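Local coordinates for ABC-type transport auxiliary lipoprotein component domain-containing protein (Xanthomonas campestris pv. campestris, PDB 2IQI) that is of unknown function but probably serves as the auxiliary lipoprotein component of an ABC-type transporter, at residues A[117-129]-A[140-153]. Numbering follows the deposited sequence.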
loop_
_atom_site.group_PDB
_atom_site.type_symbol
_atom_site.label_atom_id
_atom_site.label_comp_id
_atom_site.label_asym_id
_atom_site.label_seq_id
_atom_site.Cartn_x
_atom_site.Cartn_y
_atom_site.Cartn_z
ATOM N N GLN A 117 9.097 3.249 21.816
ATOM C CA GLN A 117 10.403 3.740 21.443
ATOM C C GLN A 117 10.315 5.226 21.564
ATOM O O GLN A 117 9.264 5.782 21.830
ATOM C CB GLN A 117 10.736 3.353 20.004
ATOM C CG GLN A 117 11.199 1.922 19.841
ATOM C CD GLN A 117 12.641 1.761 20.256
ATOM O OE1 GLN A 117 13.078 2.313 21.275
ATOM N NE2 GLN A 117 13.408 1.049 19.446
ATOM N N SER A 118 11.436 5.873 21.351
ATOM C CA SER A 118 11.521 7.304 21.519
ATOM C C SER A 118 11.033 7.967 20.255
ATOM O O SER A 118 10.358 8.997 20.345
ATOM C CB SER A 118 12.955 7.704 21.781
ATOM O OG SER A 118 12.931 8.537 22.895
ATOM N N LEU A 119 11.385 7.361 19.099
ATOM C CA LEU A 119 10.923 7.799 17.760
ATOM C C LEU A 119 10.021 6.746 17.073
ATOM O O LEU A 119 10.332 5.541 17.099
ATOM C CB LEU A 119 12.106 8.114 16.847
ATOM C CG LEU A 119 13.226 9.012 17.349
ATOM C CD1 LEU A 119 14.452 8.794 16.487
ATOM C CD2 LEU A 119 12.784 10.473 17.376
ATOM N N PRO A 120 8.938 7.200 16.408
ATOM C CA PRO A 120 7.942 6.277 15.915
ATOM C C PRO A 120 8.313 5.733 14.531
ATOM O O PRO A 120 9.197 6.288 13.842
ATOM C CB PRO A 120 6.715 7.161 15.786
ATOM C CG PRO A 120 7.275 8.481 15.326
ATOM C CD PRO A 120 8.625 8.592 16.015
ATOM N N ALA A 121 7.638 4.652 14.140
ATOM C CA ALA A 121 7.840 4.043 12.825
ATOM C C ALA A 121 6.568 4.213 11.990
ATOM O O ALA A 121 5.468 3.912 12.459
ATOM C CB ALA A 121 8.203 2.579 12.967
ATOM N N ALA A 122 6.722 4.712 10.762
ATOM C CA ALA A 122 5.590 4.735 9.829
ATOM C C ALA A 122 5.298 3.302 9.433
ATOM O O ALA A 122 6.165 2.623 8.924
ATOM C CB ALA A 122 5.900 5.557 8.622
ATOM N N THR A 123 4.073 2.870 9.687
ATOM C CA THR A 123 3.706 1.496 9.662
ATOM C C THR A 123 2.490 1.255 8.772
ATOM O O THR A 123 1.417 1.850 8.972
ATOM C CB THR A 123 3.406 1.032 11.099
ATOM O OG1 THR A 123 4.603 1.149 11.872
ATOM C CG2 THR A 123 2.910 -0.424 11.148
ATOM N N ILE A 124 2.653 0.362 7.802
ATOM C CA ILE A 124 1.560 -0.036 6.978
ATOM C C ILE A 124 1.458 -1.515 7.113
ATOM O O ILE A 124 2.431 -2.228 6.921
ATOM C CB ILE A 124 1.760 0.391 5.507
ATOM C CG1 ILE A 124 1.978 1.902 5.413
ATOM C CG2 ILE A 124 0.528 0.136 4.736
ATOM C CD1 ILE A 124 2.230 2.393 4.055
ATOM N N GLU A 125 0.279 -1.985 7.497
ATOM C CA GLU A 125 -0.035 -3.394 7.448
ATOM C C GLU A 125 -1.296 -3.588 6.632
ATOM O O GLU A 125 -2.312 -2.907 6.884
ATOM C CB GLU A 125 -0.176 -3.969 8.835
ATOM C CG GLU A 125 -0.874 -5.333 8.861
ATOM C CD GLU A 125 -1.014 -5.904 10.286
ATOM O OE1 GLU A 125 -0.548 -5.229 11.260
ATOM O OE2 GLU A 125 -1.563 -7.039 10.428
ATOM N N LEU A 126 -1.220 -4.501 5.654
ATOM C CA LEU A 126 -2.329 -4.770 4.731
ATOM C C LEU A 126 -2.382 -6.236 4.210
ATOM O O LEU A 126 -1.362 -6.964 4.253
ATOM C CB LEU A 126 -2.341 -3.766 3.589
ATOM C CG LEU A 126 -1.104 -3.749 2.677
ATOM C CD1 LEU A 126 -1.180 -4.874 1.619
ATOM C CD2 LEU A 126 -0.776 -2.333 2.036
ATOM N N ASN A 127 -3.560 -6.660 3.719
ATOM C CA ASN A 127 -3.725 -7.993 3.159
ATOM C C ASN A 127 -4.240 -7.924 1.725
ATOM O O ASN A 127 -5.264 -7.287 1.450
ATOM C CB ASN A 127 -4.695 -8.781 4.023
ATOM C CG ASN A 127 -4.950 -10.176 3.506
ATOM O OD1 ASN A 127 -5.937 -10.408 2.785
ATOM N ND2 ASN A 127 -4.078 -11.128 3.877
ATOM N N ALA A 128 -3.530 -8.565 0.806
ATOM C CA ALA A 128 -3.952 -8.621 -0.588
ATOM C C ALA A 128 -4.491 -9.985 -0.924
ATOM O O ALA A 128 -3.910 -11.002 -0.570
ATOM C CB ALA A 128 -2.780 -8.315 -1.518
ATOM N N LYS A 129 -5.610 -10.005 -1.615
ATOM C CA LYS A 129 -6.065 -11.219 -2.227
ATOM C C LYS A 129 -5.941 -10.981 -3.705
ATOM O O LYS A 129 -6.245 -9.866 -4.188
ATOM C CB LYS A 129 -7.526 -11.428 -1.899
ATOM C CG LYS A 129 -7.798 -11.714 -0.463
ATOM C CD LYS A 129 -9.246 -11.995 -0.286
ATOM C CE LYS A 129 -9.387 -12.766 0.987
ATOM N NZ LYS A 129 -8.956 -12.049 2.222
ATOM N N ALA A 140 -4.491 -16.604 -4.221
ATOM C CA ALA A 140 -3.636 -16.553 -3.036
ATOM C C ALA A 140 -3.912 -15.265 -2.273
ATOM O O ALA A 140 -4.647 -14.370 -2.726
ATOM C CB ALA A 140 -2.185 -16.613 -3.402
ATOM N N SER A 141 -3.309 -15.188 -1.098
ATOM C CA SER A 141 -3.579 -14.150 -0.147
ATOM C C SER A 141 -2.279 -14.003 0.580
ATOM O O SER A 141 -1.556 -14.987 0.718
ATOM C CB SER A 141 -4.668 -14.598 0.811
ATOM O OG SER A 141 -5.294 -13.463 1.409
ATOM N N ARG A 142 -1.964 -12.785 1.019
ATOM C CA ARG A 142 -0.733 -12.512 1.736
ATOM C C ARG A 142 -0.812 -11.226 2.526
ATOM O O ARG A 142 -1.241 -10.194 2.024
ATOM C CB ARG A 142 0.461 -12.435 0.791
ATOM C CG ARG A 142 1.714 -12.171 1.558
ATOM C CD ARG A 142 2.957 -12.172 0.758
ATOM N NE ARG A 142 3.327 -13.515 0.354
ATOM C CZ ARG A 142 4.444 -13.800 -0.306
ATOM N NH1 ARG A 142 5.316 -12.828 -0.613
ATOM N NH2 ARG A 142 4.699 -15.055 -0.650
ATOM N N THR A 143 -0.349 -11.295 3.768
ATOM C CA THR A 143 -0.219 -10.134 4.632
ATOM C C THR A 143 1.151 -9.515 4.437
ATOM O O THR A 143 2.137 -10.222 4.405
ATOM C CB THR A 143 -0.461 -10.546 6.066
ATOM O OG1 THR A 143 -1.836 -10.914 6.175
ATOM C CG2 THR A 143 -0.186 -9.415 7.042
ATOM N N PHE A 144 1.184 -8.203 4.235
ATOM C CA PHE A 144 2.421 -7.433 4.084
ATOM C C PHE A 144 2.464 -6.445 5.227
ATOM O O PHE A 144 1.491 -5.732 5.403
ATOM C CB PHE A 144 2.416 -6.649 2.759
ATOM C CG PHE A 144 2.480 -7.517 1.531
ATOM C CD1 PHE A 144 3.700 -7.855 0.967
ATOM C CD2 PHE A 144 1.305 -8.001 0.939
ATOM C CE1 PHE A 144 3.742 -8.653 -0.171
ATOM C CE2 PHE A 144 1.340 -8.786 -0.194
ATOM C CZ PHE A 144 2.574 -9.116 -0.763
ATOM N N THR A 145 3.566 -6.392 5.974
ATOM C CA THR A 145 3.763 -5.399 7.032
ATOM C C THR A 145 5.065 -4.661 6.771
ATOM O O THR A 145 6.109 -5.280 6.682
ATOM C CB THR A 145 3.918 -6.034 8.483
ATOM O OG1 THR A 145 2.982 -7.094 8.674
ATOM C CG2 THR A 145 3.693 -5.007 9.555
ATOM N N VAL A 146 5.026 -3.346 6.721
ATOM C CA VAL A 146 6.248 -2.611 6.613
ATOM C C VAL A 146 6.292 -1.546 7.700
ATOM O O VAL A 146 5.292 -0.856 7.929
ATOM C CB VAL A 146 6.356 -1.979 5.241
ATOM C CG1 VAL A 146 7.509 -0.994 5.186
ATOM C CG2 VAL A 146 6.554 -3.050 4.199
ATOM N N ALA A 147 7.434 -1.431 8.390
ATOM C CA ALA A 147 7.654 -0.346 9.374
ATOM C C ALA A 147 8.984 0.358 9.121
ATOM O O ALA A 147 10.051 -0.274 9.049
ATOM C CB ALA A 147 7.572 -0.872 10.815
ATOM N N ARG A 148 8.946 1.670 8.946
ATOM C CA ARG A 148 10.208 2.367 8.668
ATOM C C ARG A 148 10.424 3.447 9.698
ATOM O O ARG A 148 9.578 4.326 9.851
ATOM C CB ARG A 148 10.234 2.929 7.243
ATOM C CG ARG A 148 10.145 1.857 6.126
ATOM C CD ARG A 148 11.427 1.047 5.922
ATOM N NE ARG A 148 12.497 1.914 5.419
ATOM C CZ ARG A 148 12.819 2.050 4.130
ATOM N NH1 ARG A 148 12.174 1.336 3.210
ATOM N NH2 ARG A 148 13.795 2.885 3.757
ATOM N N PRO A 149 11.563 3.398 10.417
ATOM C CA PRO A 149 11.777 4.362 11.515
ATOM C C PRO A 149 11.880 5.746 10.918
ATOM O O PRO A 149 12.453 5.923 9.835
ATOM C CB PRO A 149 13.123 3.951 12.101
ATOM C CG PRO A 149 13.849 3.318 10.917
ATOM C CD PRO A 149 12.742 2.536 10.211
ATOM N N SER A 150 11.257 6.686 11.609
ATOM C CA SER A 150 11.304 8.089 11.312
ATOM C C SER A 150 12.504 8.668 12.034
ATOM O O SER A 150 12.911 8.141 13.049
ATOM C CB SER A 150 10.051 8.728 11.868
ATOM O OG SER A 150 10.163 10.123 11.803
ATOM N N SER A 151 13.064 9.760 11.530
ATOM C CA SER A 151 14.262 10.281 12.126
ATOM C C SER A 151 14.084 11.391 13.168
ATOM O O SER A 151 14.988 11.600 14.017
ATOM C CB SER A 151 15.382 10.533 11.101
ATOM O OG SER A 151 14.971 11.212 9.964
ATOM N N SER A 152 12.927 12.049 13.185
ATOM C CA SER A 152 12.526 12.796 14.381
ATOM C C SER A 152 11.027 12.653 14.676
ATOM O O SER A 152 10.341 11.924 14.003
ATOM C CB SER A 152 12.928 14.256 14.256
ATOM O OG SER A 152 11.943 14.977 13.554
ATOM N N THR A 153 10.507 13.344 15.674
ATOM C CA THR A 153 9.082 13.275 15.948
ATOM C C THR A 153 8.227 14.309 15.168
ATOM O O THR A 153 7.002 14.240 15.253
ATOM C CB THR A 153 8.800 13.400 17.472
ATOM O OG1 THR A 153 9.289 14.648 17.934
ATOM C CG2 THR A 153 9.530 12.328 18.259
#
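Phe144 and Leu126 face each other as a hydrogen-bonded pair of two antiparallel strands, 121-132 and 137-149, and their side chains meet on the buried side of the sheet. Leu126 has CG lodged between its backbone N and carbonyl carbon (chi1 62°), which carries CD1 across to the ring, 4.1 Å from Phe144 CD2. Ala128 CB reaches the edge of the same ring, near CE2, while CG of Arg142 lies over one face, toward the rim; Trp176 of helix 155-185 adds an edge-to-face contact. Ala122, Ile124 and Val146 continue this apolar side. Four hydrogen-bonded pairs, from Ala122-Arg148 to Ala128-Arg142, join the strands, with Phe144 N to Leu126 O at 2.8 Å.

The other face is mostly polar and more open to solvent, with Thr143, Thr145 and Ala147 exposed. Asn127 turns its amide across the strand so that ND2 donates to Thr143 OG1 (3.2 Å), almost in the amide plane. Glu125 rests its CB on Thr145 CG2, while its extended chain takes the carboxylate to salt bridges with Arg108 and Arg109. Beyond the strands, Leu119 CD2 touches Thr153 CG2 at 3.8 Å, and Ser150 N binds Pro120 O. The arrangement is a long antiparallel beta hairpin at the edge of a mixed sheet, with one face packed against helix 155-185.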